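Long-range contacts in putative laminarinase (Phanerochaete chrysosporium, PDB 2W39), which probably hydrolyses beta-glucans such as laminarin and lichenin, as a secreted fungal enzyme of glycoside hydrolase family 16: residues A[16-21]-A[72-77]; A[59-64]-A[279-284]; A[84-89]-A[186-191]; A[122-127]-A[175-180]; A[139-144]-A[233-238]. All blocks are in the same frame, centred on the assembly; numbering follows the deposited sequence.

Contact 1. Residues A[16-21]-A[72-77]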
# COMPACT_ATOMS: atom_id res chain seq x y z
N SER A 16 -17.36 -5.88 6.96
CA SER A 16 -17.61 -5.73 8.40
C SER A 16 -16.36 -5.39 9.20
O SER A 16 -16.46 -4.84 10.28
CB SER A 16 -18.30 -6.96 8.99
OG SER A 16 -17.58 -8.14 8.73
N THR A 17 -15.18 -5.68 8.64
CA THR A 17 -13.95 -5.55 9.43
C THR A 17 -13.12 -4.32 9.07
O THR A 17 -12.15 -3.99 9.77
CB THR A 17 -13.08 -6.81 9.28
OG1 THR A 17 -12.70 -6.92 7.91
CG2 THR A 17 -13.84 -8.08 9.75
N PHE A 18 -13.54 -3.63 8.01
CA PHE A 18 -12.94 -2.35 7.59
C PHE A 18 -14.05 -1.33 7.49
O PHE A 18 -15.21 -1.70 7.35
CB PHE A 18 -12.30 -2.47 6.20
CG PHE A 18 -10.94 -3.13 6.19
CD1 PHE A 18 -10.76 -4.45 6.61
CD2 PHE A 18 -9.82 -2.43 5.74
CE1 PHE A 18 -9.51 -5.03 6.60
CE2 PHE A 18 -8.56 -3.01 5.71
CZ PHE A 18 -8.39 -4.32 6.15
N THR A 19 -13.70 -0.06 7.53
CA THR A 19 -14.60 1.00 7.11
C THR A 19 -14.02 1.68 5.88
O THR A 19 -12.84 1.53 5.57
CB THR A 19 -14.85 2.05 8.20
OG1 THR A 19 -13.64 2.75 8.45
CG2 THR A 19 -15.35 1.40 9.47
N HIS A 20 -14.87 2.39 5.16
CA HIS A 20 -14.42 3.30 4.11
C HIS A 20 -14.27 4.69 4.70
O HIS A 20 -15.19 5.21 5.35
CB HIS A 20 -15.44 3.34 2.98
CG HIS A 20 -15.47 2.12 2.12
ND1 HIS A 20 -15.66 0.84 2.61
CD2 HIS A 20 -15.39 1.99 0.77
CE1 HIS A 20 -15.67 -0.02 1.60
NE2 HIS A 20 -15.52 0.65 0.47
N GLU A 21 -13.13 5.32 4.48
CA GLU A 21 -12.87 6.66 4.99
C GLU A 21 -13.33 7.67 3.95
O GLU A 21 -12.70 7.83 2.90
CB GLU A 21 -11.39 6.83 5.27
CG GLU A 21 -10.82 5.86 6.31
CD GLU A 21 -9.41 6.26 6.66
OE1 GLU A 21 -8.46 5.73 6.04
OE2 GLU A 21 -9.27 7.13 7.56
N VAL A 72 -11.82 4.83 -3.33
CA VAL A 72 -12.00 4.35 -1.97
C VAL A 72 -10.69 4.27 -1.21
O VAL A 72 -9.61 4.05 -1.80
CB VAL A 72 -12.74 2.99 -1.94
CG1 VAL A 72 -14.15 3.09 -2.55
CG2 VAL A 72 -11.93 1.89 -2.61
N ARG A 73 -10.81 4.42 0.10
CA ARG A 73 -9.72 4.29 1.07
C ARG A 73 -10.32 3.51 2.24
O ARG A 73 -11.16 4.04 2.97
CB ARG A 73 -9.24 5.68 1.50
CG ARG A 73 -8.25 5.67 2.66
CD ARG A 73 -7.57 6.99 2.79
NE ARG A 73 -6.89 7.15 4.08
CZ ARG A 73 -5.83 7.94 4.28
NH1 ARG A 73 -5.22 8.54 3.27
NH2 ARG A 73 -5.35 8.08 5.51
N ILE A 74 -9.94 2.25 2.36
CA ILE A 74 -10.50 1.41 3.41
C ILE A 74 -9.50 1.24 4.53
O ILE A 74 -8.29 1.19 4.30
CB ILE A 74 -11.03 0.05 2.86
CG1 ILE A 74 -9.93 -0.91 2.35
CG2 ILE A 74 -12.12 0.29 1.79
CD1 ILE A 74 -10.42 -2.34 2.14
N ARG A 75 -10.00 1.15 5.75
CA ARG A 75 -9.17 1.12 6.94
C ARG A 75 -9.67 0.03 7.88
O ARG A 75 -10.86 -0.04 8.20
CB ARG A 75 -9.26 2.48 7.65
CG ARG A 75 -8.37 2.56 8.89
CD ARG A 75 -8.51 3.87 9.60
NE ARG A 75 -9.80 4.00 10.28
CZ ARG A 75 -10.20 5.09 10.93
NH1 ARG A 75 -9.43 6.17 10.95
NH2 ARG A 75 -11.37 5.09 11.55
N SER A 76 -8.76 -0.82 8.35
CA SER A 76 -9.17 -1.86 9.31
C SER A 76 -9.73 -1.21 10.56
O SER A 76 -9.23 -0.19 11.03
CB SER A 76 -8.01 -2.80 9.67
OG SER A 76 -6.96 -2.12 10.34
N ILE A 77 -10.76 -1.83 11.13
CA ILE A 77 -11.29 -1.36 12.41
C ILE A 77 -10.26 -1.65 13.51
O ILE A 77 -10.01 -0.81 14.37
CB ILE A 77 -12.68 -1.97 12.69
CG1 ILE A 77 -13.70 -1.41 11.69
CG2 ILE A 77 -13.12 -1.69 14.13
CD1 ILE A 77 -15.01 -2.17 11.65
O HOH W 1 -11.75 1.83 10.14
O HOH W 2 -13.16 5.80 0.89

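Contact 2. Residues A[59-64]-A[279-284]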
# COMPACT_ATOMS: atom_id res chain seq x y z
N THR A 59 -16.21 5.77 -15.58
CA THR A 59 -17.30 6.13 -16.49
C THR A 59 -17.62 7.62 -16.54
O THR A 59 -18.12 8.09 -17.55
CB THR A 59 -18.60 5.36 -16.13
OG1 THR A 59 -18.89 5.57 -14.75
CG2 THR A 59 -18.46 3.86 -16.40
N THR A 60 -17.37 8.35 -15.46
CA THR A 60 -17.77 9.76 -15.37
C THR A 60 -16.67 10.66 -15.89
O THR A 60 -15.50 10.50 -15.50
CB THR A 60 -18.02 10.15 -13.90
OG1 THR A 60 -18.94 9.21 -13.32
CG2 THR A 60 -18.60 11.55 -13.78
N THR A 61 -17.05 11.60 -16.75
CA THR A 61 -16.17 12.71 -17.11
C THR A 61 -16.42 13.81 -16.08
O THR A 61 -17.56 14.27 -15.93
CB THR A 61 -16.45 13.20 -18.54
OG1 THR A 61 -16.19 12.13 -19.46
CG2 THR A 61 -15.58 14.40 -18.89
N LEU A 62 -15.37 14.23 -15.37
CA LEU A 62 -15.57 15.11 -14.23
C LEU A 62 -15.73 16.58 -14.60
O LEU A 62 -14.98 17.10 -15.43
CB LEU A 62 -14.40 15.02 -13.26
CG LEU A 62 -13.97 13.63 -12.81
CD1 LEU A 62 -12.86 13.74 -11.78
CD2 LEU A 62 -15.15 12.87 -12.21
N SER A 63 -16.64 17.25 -13.91
CA SER A 63 -16.67 18.70 -13.95
C SER A 63 -15.38 19.20 -13.31
O SER A 63 -15.06 18.82 -12.18
CB SER A 63 -17.86 19.25 -13.18
OG SER A 63 -17.72 20.66 -13.05
N PRO A 64 -14.63 20.07 -14.01
CA PRO A 64 -13.40 20.58 -13.40
C PRO A 64 -13.64 21.33 -12.09
O PRO A 64 -12.77 21.36 -11.22
CB PRO A 64 -12.83 21.52 -14.47
CG PRO A 64 -13.50 21.07 -15.76
CD PRO A 64 -14.85 20.61 -15.37
N ASN A 279 -10.74 13.93 -17.51
CA ASN A 279 -11.27 13.81 -18.87
C ASN A 279 -11.14 12.45 -19.52
O ASN A 279 -11.66 12.25 -20.62
CB ASN A 279 -10.70 14.94 -19.73
CG ASN A 279 -11.19 16.29 -19.24
OD1 ASN A 279 -10.41 17.20 -18.97
ND2 ASN A 279 -12.50 16.41 -19.10
N ASN A 280 -10.52 11.50 -18.81
CA ASN A 280 -10.28 10.18 -19.39
C ASN A 280 -10.81 9.03 -18.54
O ASN A 280 -10.03 8.17 -18.12
CB ASN A 280 -8.78 10.00 -19.67
CG ASN A 280 -8.26 11.02 -20.65
OD1 ASN A 280 -8.40 10.86 -21.87
ND2 ASN A 280 -7.70 12.10 -20.14
N PRO A 281 -12.13 8.99 -18.27
CA PRO A 281 -12.64 7.93 -17.39
C PRO A 281 -12.25 6.54 -17.84
O PRO A 281 -11.90 5.71 -17.00
CB PRO A 281 -14.16 8.11 -17.47
CG PRO A 281 -14.41 9.00 -18.71
CD PRO A 281 -13.21 9.88 -18.74
N SER A 282 -12.30 6.27 -19.15
CA SER A 282 -12.01 4.93 -19.64
C SER A 282 -10.59 4.48 -19.32
O SER A 282 -10.34 3.28 -19.14
CB SER A 282 -12.30 4.82 -21.14
OG SER A 282 -13.69 4.96 -21.38
N ALA A 283 -9.68 5.44 -19.22
CA ALA A 283 -8.28 5.16 -18.90
C ALA A 283 -8.10 4.61 -17.48
O ALA A 283 -6.99 4.22 -17.12
CB ALA A 283 -7.42 6.40 -19.09
N PHE A 284 -9.17 4.62 -16.69
CA PHE A 284 -9.14 4.11 -15.32
C PHE A 284 -9.87 2.80 -15.15
O PHE A 284 -10.05 2.34 -14.02
CB PHE A 284 -9.62 5.20 -14.35
CG PHE A 284 -8.74 6.40 -14.40
CD1 PHE A 284 -9.11 7.53 -15.12
CD2 PHE A 284 -7.46 6.34 -13.86
CE1 PHE A 284 -8.23 8.60 -15.23
CE2 PHE A 284 -6.60 7.41 -13.96
CZ PHE A 284 -6.99 8.53 -14.65
O HOH W 3 -14.30 12.24 -21.41

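Contact 3. Residues A[84-89]-A[186-191]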
# COMPACT_ATOMS: atom_id res chain seq x y z
N VAL A 84 2.16 -9.86 11.91
CA VAL A 84 2.48 -10.07 10.50
C VAL A 84 1.21 -9.87 9.69
O VAL A 84 0.16 -10.39 10.05
CB VAL A 84 3.03 -11.49 10.23
CG1 VAL A 84 3.39 -11.68 8.78
CG2 VAL A 84 4.26 -11.76 11.10
N ALA A 85 1.30 -9.11 8.59
CA ALA A 85 0.17 -8.92 7.67
C ALA A 85 0.57 -9.46 6.31
O ALA A 85 1.65 -9.14 5.81
CB ALA A 85 -0.21 -7.43 7.57
N VAL A 86 -0.30 -10.28 5.72
CA VAL A 86 -0.03 -10.91 4.44
C VAL A 86 -1.14 -10.54 3.46
O VAL A 86 -2.32 -10.78 3.74
CB VAL A 86 0.06 -12.45 4.55
CG1 VAL A 86 0.45 -13.05 3.20
CG2 VAL A 86 1.09 -12.84 5.63
N PHE A 87 -0.75 -10.00 2.31
CA PHE A 87 -1.66 -9.51 1.27
C PHE A 87 -1.48 -10.37 0.03
O PHE A 87 -0.39 -10.39 -0.54
CB PHE A 87 -1.33 -8.03 0.91
CG PHE A 87 -1.41 -7.06 2.06
CD1 PHE A 87 -2.48 -6.17 2.16
CD2 PHE A 87 -0.41 -7.01 3.02
CE1 PHE A 87 -2.55 -5.26 3.22
CE2 PHE A 87 -0.49 -6.10 4.09
CZ PHE A 87 -1.56 -5.24 4.20
N ASP A 88 -2.53 -11.08 -0.35
CA ASP A 88 -2.53 -11.90 -1.57
C ASP A 88 -3.26 -11.07 -2.62
O ASP A 88 -4.49 -10.93 -2.56
CB ASP A 88 -3.21 -13.25 -1.31
CG ASP A 88 -3.22 -14.17 -2.50
OD1 ASP A 88 -2.81 -13.76 -3.60
OD2 ASP A 88 -3.66 -15.32 -2.34
N VAL A 89 -2.50 -10.48 -3.54
CA VAL A 89 -3.00 -9.43 -4.43
C VAL A 89 -2.92 -9.89 -5.88
O VAL A 89 -1.83 -10.14 -6.39
CB VAL A 89 -2.19 -8.14 -4.26
CG1 VAL A 89 -2.74 -7.06 -5.18
CG2 VAL A 89 -2.20 -7.66 -2.79
N TRP A 186 2.33 -11.80 -3.61
CA TRP A 186 2.10 -11.69 -2.18
C TRP A 186 3.05 -10.67 -1.59
O TRP A 186 4.26 -10.65 -1.90
CB TRP A 186 2.36 -13.02 -1.47
CG TRP A 186 1.43 -14.13 -1.86
CD1 TRP A 186 0.26 -14.47 -1.23
CD2 TRP A 186 1.61 -15.06 -2.93
NE1 TRP A 186 -0.30 -15.56 -1.84
CE2 TRP A 186 0.50 -15.94 -2.89
CE3 TRP A 186 2.58 -15.23 -3.93
CZ2 TRP A 186 0.35 -17.00 -3.80
CZ3 TRP A 186 2.43 -16.30 -4.83
CH2 TRP A 186 1.32 -17.17 -4.75
N TYR A 187 2.51 -9.81 -0.75
CA TYR A 187 3.30 -8.92 0.11
C TYR A 187 3.07 -9.33 1.54
O TYR A 187 1.92 -9.48 1.97
CB TYR A 187 2.90 -7.46 -0.09
CG TYR A 187 3.63 -6.80 -1.24
CD1 TYR A 187 3.08 -6.76 -2.53
CD2 TYR A 187 4.89 -6.24 -1.04
CE1 TYR A 187 3.79 -6.15 -3.58
CE2 TYR A 187 5.60 -5.66 -2.08
CZ TYR A 187 5.04 -5.62 -3.34
OH TYR A 187 5.79 -5.04 -4.33
N ALA A 188 4.15 -9.48 2.30
CA ALA A 188 4.05 -9.80 3.73
C ALA A 188 4.90 -8.80 4.50
O ALA A 188 6.00 -8.44 4.07
CB ALA A 188 4.51 -11.22 4.00
N MET A 189 4.40 -8.36 5.65
CA MET A 189 5.12 -7.41 6.49
C MET A 189 5.11 -7.95 7.90
O MET A 189 4.04 -8.25 8.43
CB MET A 189 4.45 -6.03 6.39
CG MET A 189 5.18 -4.87 7.08
SD MET A 189 5.10 -4.90 8.89
CE MET A 189 3.35 -4.68 9.17
N GLU A 190 6.30 -8.11 8.48
CA GLU A 190 6.47 -8.46 9.89
C GLU A 190 6.98 -7.25 10.65
O GLU A 190 8.00 -6.66 10.28
CB GLU A 190 7.45 -9.63 10.05
CG GLU A 190 7.70 -9.99 11.52
CD GLU A 190 8.71 -11.10 11.73
OE1 GLU A 190 9.43 -11.44 10.78
OE2 GLU A 190 8.78 -11.60 12.88
N ARG A 191 6.26 -6.89 11.71
CA ARG A 191 6.67 -5.81 12.60
C ARG A 191 6.85 -6.38 14.00
O ARG A 191 5.95 -7.00 14.57
CB ARG A 191 5.61 -4.71 12.63
CG ARG A 191 5.87 -3.70 13.74
CD ARG A 191 4.90 -2.52 13.71
NE ARG A 191 4.84 -1.93 15.04
CZ ARG A 191 3.81 -1.21 15.48
NH1 ARG A 191 2.84 -0.87 14.65
NH2 ARG A 191 3.79 -0.82 16.74

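Contact 4. Residues A[122-127]-A[175-180]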
# COMPACT_ATOMS: atom_id res chain seq x y z
N VAL A 122 3.58 5.43 -8.00
CA VAL A 122 2.81 6.40 -8.75
C VAL A 122 3.00 6.21 -10.25
O VAL A 122 4.08 5.82 -10.70
CB VAL A 122 3.21 7.87 -8.39
CG1 VAL A 122 2.93 8.16 -6.94
CG2 VAL A 122 4.66 8.17 -8.74
N ASN A 123 1.95 6.53 -11.00
CA ASN A 123 2.06 6.68 -12.45
C ASN A 123 2.70 5.49 -13.13
O ASN A 123 3.45 5.65 -14.10
CB ASN A 123 2.82 7.96 -12.80
CG ASN A 123 2.14 9.20 -12.24
OD1 ASN A 123 0.91 9.30 -12.29
ND2 ASN A 123 2.91 10.14 -11.72
N ASP A 124 2.39 4.29 -12.63
CA ASP A 124 2.88 3.03 -13.22
C ASP A 124 4.39 2.84 -13.13
O ASP A 124 4.95 1.99 -13.82
CB ASP A 124 2.36 2.87 -14.67
CG ASP A 124 0.86 2.81 -14.75
OD1 ASP A 124 0.22 2.29 -13.81
OD2 ASP A 124 0.29 3.26 -15.77
N GLN A 125 5.06 3.61 -12.29
CA GLN A 125 6.52 3.55 -12.23
C GLN A 125 7.04 2.50 -11.28
O GLN A 125 7.21 2.73 -10.08
CB GLN A 125 7.10 4.93 -11.88
CG GLN A 125 6.73 6.01 -12.86
CD GLN A 125 7.16 5.68 -14.26
OE1 GLN A 125 8.36 5.71 -14.57
NE2 GLN A 125 6.21 5.36 -15.13
N SER A 126 7.31 1.31 -11.83
CA SER A 126 8.00 0.25 -11.09
C SER A 126 9.41 0.71 -10.73
O SER A 126 9.95 1.62 -11.38
CB SER A 126 8.09 -1.03 -11.94
OG SER A 126 6.84 -1.67 -12.05
N PRO A 127 10.03 0.11 -9.71
CA PRO A 127 9.54 -0.91 -8.79
C PRO A 127 8.75 -0.35 -7.61
O PRO A 127 8.64 0.86 -7.40
CB PRO A 127 10.83 -1.54 -8.28
CG PRO A 127 11.76 -0.38 -8.20
CD PRO A 127 11.43 0.48 -9.40
N TYR A 175 5.52 -4.20 -9.05
CA TYR A 175 4.64 -3.04 -9.10
C TYR A 175 4.05 -2.84 -10.49
O TYR A 175 4.67 -3.19 -11.50
CB TYR A 175 5.43 -1.77 -8.69
CG TYR A 175 4.54 -0.58 -8.49
CD1 TYR A 175 3.83 -0.44 -7.30
CD2 TYR A 175 4.32 0.35 -9.51
CE1 TYR A 175 2.91 0.60 -7.11
CE2 TYR A 175 3.41 1.40 -9.34
CZ TYR A 175 2.71 1.51 -8.14
OH TYR A 175 1.80 2.51 -7.95
N GLY A 176 2.86 -2.24 -10.53
CA GLY A 176 2.38 -1.60 -11.74
C GLY A 176 1.93 -2.57 -12.81
O GLY A 176 1.58 -3.73 -12.53
N PRO A 177 1.91 -2.10 -14.06
CA PRO A 177 1.58 -2.97 -15.19
C PRO A 177 2.38 -4.28 -15.20
O PRO A 177 1.83 -5.33 -15.56
CB PRO A 177 1.92 -2.10 -16.40
CG PRO A 177 1.61 -0.70 -15.92
CD PRO A 177 2.11 -0.69 -14.48
N SER A 178 3.65 -4.24 -14.81
CA SER A 178 4.46 -5.47 -14.77
C SER A 178 3.87 -6.48 -13.77
O SER A 178 3.68 -7.66 -14.07
CB SER A 178 5.88 -5.12 -14.35
OG SER A 178 6.69 -6.27 -14.27
N PHE A 179 3.58 -6.02 -12.56
CA PHE A 179 2.93 -6.84 -11.53
C PHE A 179 1.61 -7.40 -12.05
O PHE A 179 1.31 -8.59 -11.90
CB PHE A 179 2.73 -5.92 -10.32
CG PHE A 179 1.93 -6.50 -9.17
CD1 PHE A 179 2.56 -7.05 -8.06
CD2 PHE A 179 0.55 -6.34 -9.14
CE1 PHE A 179 1.83 -7.47 -6.95
CE2 PHE A 179 -0.20 -6.75 -8.01
CZ PHE A 179 0.44 -7.32 -6.94
N ASN A 180 0.80 -6.54 -12.66
CA ASN A 180 -0.52 -6.98 -13.11
C ASN A 180 -0.44 -8.04 -14.21
O ASN A 180 -1.20 -9.02 -14.21
CB ASN A 180 -1.35 -5.78 -13.55
CG ASN A 180 -1.77 -4.92 -12.38
OD1 ASN A 180 -1.86 -5.41 -11.25
ND2 ASN A 180 -2.05 -3.65 -12.63
O HOH W 4 0.80 3.57 -10.30
O HOH W 5 5.26 -1.93 -14.31

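Contact 5. Residues A[139-144]-A[233-238]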
# COMPACT_ATOMS: atom_id res chain seq x y z
N ALA A 139 16.73 6.43 11.94
CA ALA A 139 17.47 6.28 10.69
C ALA A 139 17.80 4.80 10.48
O ALA A 139 17.58 3.98 11.38
CB ALA A 139 18.75 7.14 10.70
N MET A 140 18.35 4.50 9.29
CA MET A 140 18.65 3.14 8.88
C MET A 140 20.12 3.05 8.49
O MET A 140 20.68 4.00 7.93
CB MET A 140 17.76 2.73 7.70
CG MET A 140 16.28 2.66 8.06
SD MET A 140 15.99 1.33 9.26
CE MET A 140 14.79 2.07 10.37
N PRO A 141 20.75 1.90 8.77
CA PRO A 141 22.15 1.74 8.39
C PRO A 141 22.32 1.64 6.89
O PRO A 141 21.41 1.21 6.19
CB PRO A 141 22.58 0.45 9.09
CG PRO A 141 21.36 -0.24 9.50
CD PRO A 141 20.22 0.71 9.46
N ALA A 142 23.49 2.04 6.41
CA ALA A 142 23.75 2.04 4.97
C ALA A 142 23.67 0.63 4.37
O ALA A 142 23.23 0.46 3.24
CB ALA A 142 25.11 2.65 4.68
N SER A 143 24.09 -0.36 5.15
CA SER A 143 24.09 -1.75 4.71
C SER A 143 23.34 -2.60 5.71
O SER A 143 23.65 -2.59 6.89
CB SER A 143 25.54 -2.25 4.55
OG SER A 143 25.58 -3.58 4.07
N ARG A 144 22.35 -3.34 5.22
CA ARG A 144 21.69 -4.36 6.02
C ARG A 144 21.09 -5.40 5.09
O ARG A 144 20.86 -5.15 3.91
CB ARG A 144 20.64 -3.74 6.97
CG ARG A 144 19.36 -3.19 6.31
CD ARG A 144 19.49 -1.76 5.81
NE ARG A 144 18.14 -1.24 5.59
CZ ARG A 144 17.85 -0.04 5.10
NH1 ARG A 144 18.82 0.83 4.79
NH2 ARG A 144 16.57 0.30 4.94
N ASN A 233 16.65 -2.03 13.95
CA ASN A 233 16.66 -1.02 14.99
C ASN A 233 18.03 -0.43 15.30
O ASN A 233 18.18 0.31 16.28
CB ASN A 233 15.97 -1.55 16.26
CG ASN A 233 16.76 -2.64 16.97
OD1 ASN A 233 17.78 -3.12 16.47
ND2 ASN A 233 16.28 -3.05 18.14
N THR A 234 19.01 -0.70 14.45
CA THR A 234 20.37 -0.22 14.65
C THR A 234 20.43 1.25 15.04
O THR A 234 21.18 1.64 15.95
CB THR A 234 21.16 -0.44 13.36
OG1 THR A 234 20.97 -1.79 12.94
CG2 THR A 234 22.64 -0.16 13.54
N ASN A 235 19.68 2.06 14.29
CA ASN A 235 19.65 3.51 14.46
C ASN A 235 18.22 4.04 14.63
O ASN A 235 17.94 5.21 14.33
CB ASN A 235 20.33 4.18 13.27
CG ASN A 235 21.75 3.70 13.04
OD1 ASN A 235 22.01 2.89 12.13
ND2 ASN A 235 22.67 4.18 13.85
N CYS A 236 17.33 3.18 15.10
CA CYS A 236 15.94 3.56 15.29
C CYS A 236 15.28 2.63 16.27
O CYS A 236 15.21 1.43 16.02
CB CYS A 236 15.18 3.46 13.96
SG CYS A 236 13.45 3.94 14.14
N ASP A 237 14.76 3.17 17.36
CA ASP A 237 13.96 2.38 18.29
C ASP A 237 12.59 2.17 17.64
O ASP A 237 11.72 3.04 17.69
CB ASP A 237 13.88 3.10 19.63
CG ASP A 237 13.15 2.30 20.68
OD1 ASP A 237 12.32 1.44 20.35
OD2 ASP A 237 13.42 2.55 21.87
N ILE A 238 12.42 1.02 17.01
CA ILE A 238 11.24 0.80 16.19
C ILE A 238 9.99 0.90 17.07
O ILE A 238 9.03 1.62 16.74
CB ILE A 238 11.33 -0.56 15.45
CG1 ILE A 238 12.47 -0.57 14.41
CG2 ILE A 238 9.98 -0.90 14.84
CD1 ILE A 238 12.19 0.19 13.12
O HOH W 6 18.09 1.42 12.14

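Contact 1. Residues A[16-21]-A[72-77]
The imidazole of His-20 carries Ile-74 CG2, the methyl anti to the carbonyl carbon, over the centre of one face, 3.5 Å from the ring centroid, and Val-72 CG1 comes in at its edge. Ser-76 covers one face of the Phe-18 ring with its CA and CB, CB standing 4.0 Å from the centroid; Thr-17 OG1, which bonds Ala-13 O, and Ile-74 C lie in plane at its edge. Glu-21 OE1 lies in the guanidinium plane of Arg-73 and accepts from NE at 2.9 Å, although NE meets that oxygen from above the carboxylate plane. Glu-21 OE2 is 3.5 Å from Arg-75 NH1 but well out of the Arg-75 guanidinium plane, so the charges attract but no N-H points at it. Glu-107 pairs with both arginines, and Arg-73 NH2 also bonds O6 of the bound glucose. An antiparallel ladder, with Glu-21 N to Arg-73 O at 2.8 Å, joins the two strands, and strand 246-253 pairs with strand 69-76 as well. Leu-52 and Leu-54 of strand 51-55 pack on Ile-74 from the other sheet of the sandwich, while Trp-9 of strand 2-9 meets Phe-18 edge-to-face.

Contact 2. Residues A[59-64]-A[279-284]
Pro-281 packs against the backbone of Thr-59 and Thr-60 and the hydroxyl of Thr-61 in a surface contact between two loops, one running from strand 51-55 to strand 69-76, the other joining helix 273-279 to the last strand, 288-297. No direct hydrogen bond spans it; the join is made by van der Waals packing and a water. The proline ring does most of the touching: its CB approaches Thr-60 O to 3.4 Å and Thr-59 C to 3.6 Å, while CG sits 3.7 Å from Thr-61 OG1. That hydroxyl is anti to the carbonyl carbon (chi1 -62°), which sets it beside the proline ring and sends CG2 the other way, to the carboxamide of Asn-279, whose side chain crosses that of Thr-61 at about a right angle. Water 3 closes the gap between the chains, 2.7 Å from Thr-61 OG1 and donating to Asn-279 O at 2.8 Å.

The 59-64 loop is held from outside as well. Thr-60 O accepts from Arg-69 NH2 and Thr-60 OG1 bonds Asp-57, while the backbones of Leu-62 and Asn-278 are hydrogen-bonded just beside the contact. The side chains of Leu-62, Pro-281 and Phe-284 all touch Arg-69 of strand 69-76. Pro-281 begins a short 3-10 segment, 281-283, in which Phe-284 N bonds Pro-281 O at 3.0 Å. What results is a proline-led 3-10 turn, with no N-H of its own to satisfy at its first residue, set against an irregular inter-strand loop at the periphery of the beta sandwich.

Contact 3. Residues A[84-89]-A[186-191]
Asp-88 CG is anti to the backbone N (chi1 -179°) and Trp-186 CG anti to the carbonyl carbon (chi1 -64°), and from these starts the carboxylate and the indole come to lie side by side, pointing the same way. Asp-88 CG is 3.3 Å from Trp-186 NE1 with the two planes 37° apart. Yet the indole N-H is poorly aimed at OD2, and no hydrogen bond forms. Arg-203 ties the pair together instead, by a salt bridge to Asp-88 OD1 and a cation-pi contact with Trp-186. On the same face of the sheet Val-86 CG2 meets Ala-188 CB at 4.1 Å, and Val-84 CG2 touches Glu-190 CG at 3.9 Å. On the other face the Phe-87 ring turns its edge to Tyr-187 O, which lies 3.6 Å from CD2 and accepts from Phe-87 N at 2.7 Å. Three more backbone bonds complete an almost exactly antiparallel ladder. Ile-212 of helix 210-214 covers the face of Val-86, Trp-186 and Ala-188, and Ile-118 of strand 115-120, in the opposing sheet, packs on Phe-87, Tyr-187 and Met-189. Within its own sheet the pair is flanked by strand 288-297 beside strand 83-89 and by strand 195-202 beside strand 185-191.

Contact 4. Residues A[122-127]-A[175-180]
Tyr-175 OH and Asp-124 N share water 4, which lies 2.8 Å from the hydroxyl and accepts from the backbone N-H at 2.9 Å. Tyr-175 CG is anti to the backbone N (chi1 -170°), and the ring reaches to the 122-127 loop, with Asp-124 C at its edge and CD2 3.8 Å from Gln-125 O. Pro-177 crosses Asp-124 at about a right angle, its CD 3.6 Å from Asp-124 CB, while Asp-124 OD1 is taken up by Gly-95 N. A second water joins the segments: Ser-126 has two conformers, and in one of them, so with some doubt, water 5 donates to OG and accepts from Ser-178 N at 2.9 Å, and OG also bonds Ala-172 O. Between Tyr-175 and Pro-177 the chain turns at Gly-176 with a positive phi of 74°. The loop keeps its own shape through a type I' turn from Val-122 to Gln-125, in which Gln-125 N bonds Val-122 O at 2.9 Å and Gln-125 NE2 bonds Asn-123 O at 3.0 Å; a cis peptide precedes Pro-127. This turn leads from strand 115-120, which carries the Glu-x-Asp-x-x-Glu signature of family 16, whose three acidic residues line the lactone pocket.

Contact 5. Residues A[139-144]-A[233-238]
Met-140 reaches over to Cys-236 with its terminal methyl. Its CB lies over the guanidinium of Arg-144 from its own segment, 3.4 Å above the plane and offset toward the rim. CG is anti to the carbonyl carbon (chi1 -66°), and bends at chi2, which places SD, and chi3, which places CE, bring the methyl to the other segment. CE ends 3.9 Å from Cys-236 CB and 4.2 Å from Ile-238 CD1, so the apolar contact is made by the tip alone. The Met-140 side chain also touches Phe-231 and Pro-232 of strand 229-232 and the disulfide partners Cys-155 and Cys-165.

Next to it the backbones meet through Ala-139 N, which donates to Asn-235 O in a straight bond (172°) approached from above the carbonyl plane. The return link runs through water 6, which donates to Ala-139 O and accepts from Asn-235 N, 2.7 Å from each. Pro-141 adds its ring, CG lying 3.8 Å from Thr-234 OG1. Arg-144, whose guanidinium face meets Met-140 CB, bonds Pro-141 O through NH1 at 3.0 Å and Phe-230 O through NE, joining the 139-144 loop to strand 229-232. Asn-235 and Cys-236 belong to a type I turn that starts at Asn-233, its closing bond weak. One direct backbone bond, a water bridge and the Cys-138–Cys-236 disulfide tie the two peripheral loops together.

Overall arrangement
Contacts 1 and 3 lie in the two sheets of the GH16 beta sandwich; the others hold its loops. Contact 1 is at one end of its sheet, its centre 17 Å from that of contact 3, and strands 69-76 and 83-89 follow each other in the chain. Contact 4 sits across the chain's centre from contact 1 and touches contact 3, Phe-179 packing on Val-89 and Tyr-187. Contacts 2 and 5 tie down loops at distant ends, 44 Å between centres. Along the chain contact 2 crosses contact 1 and spans contacts 3, 4 and 5, while contact 5 crosses contacts 3 and 4. Arg-73 of contact 1 bonds the sugar; Val-122 of contact 4 stays about 7 Å from it.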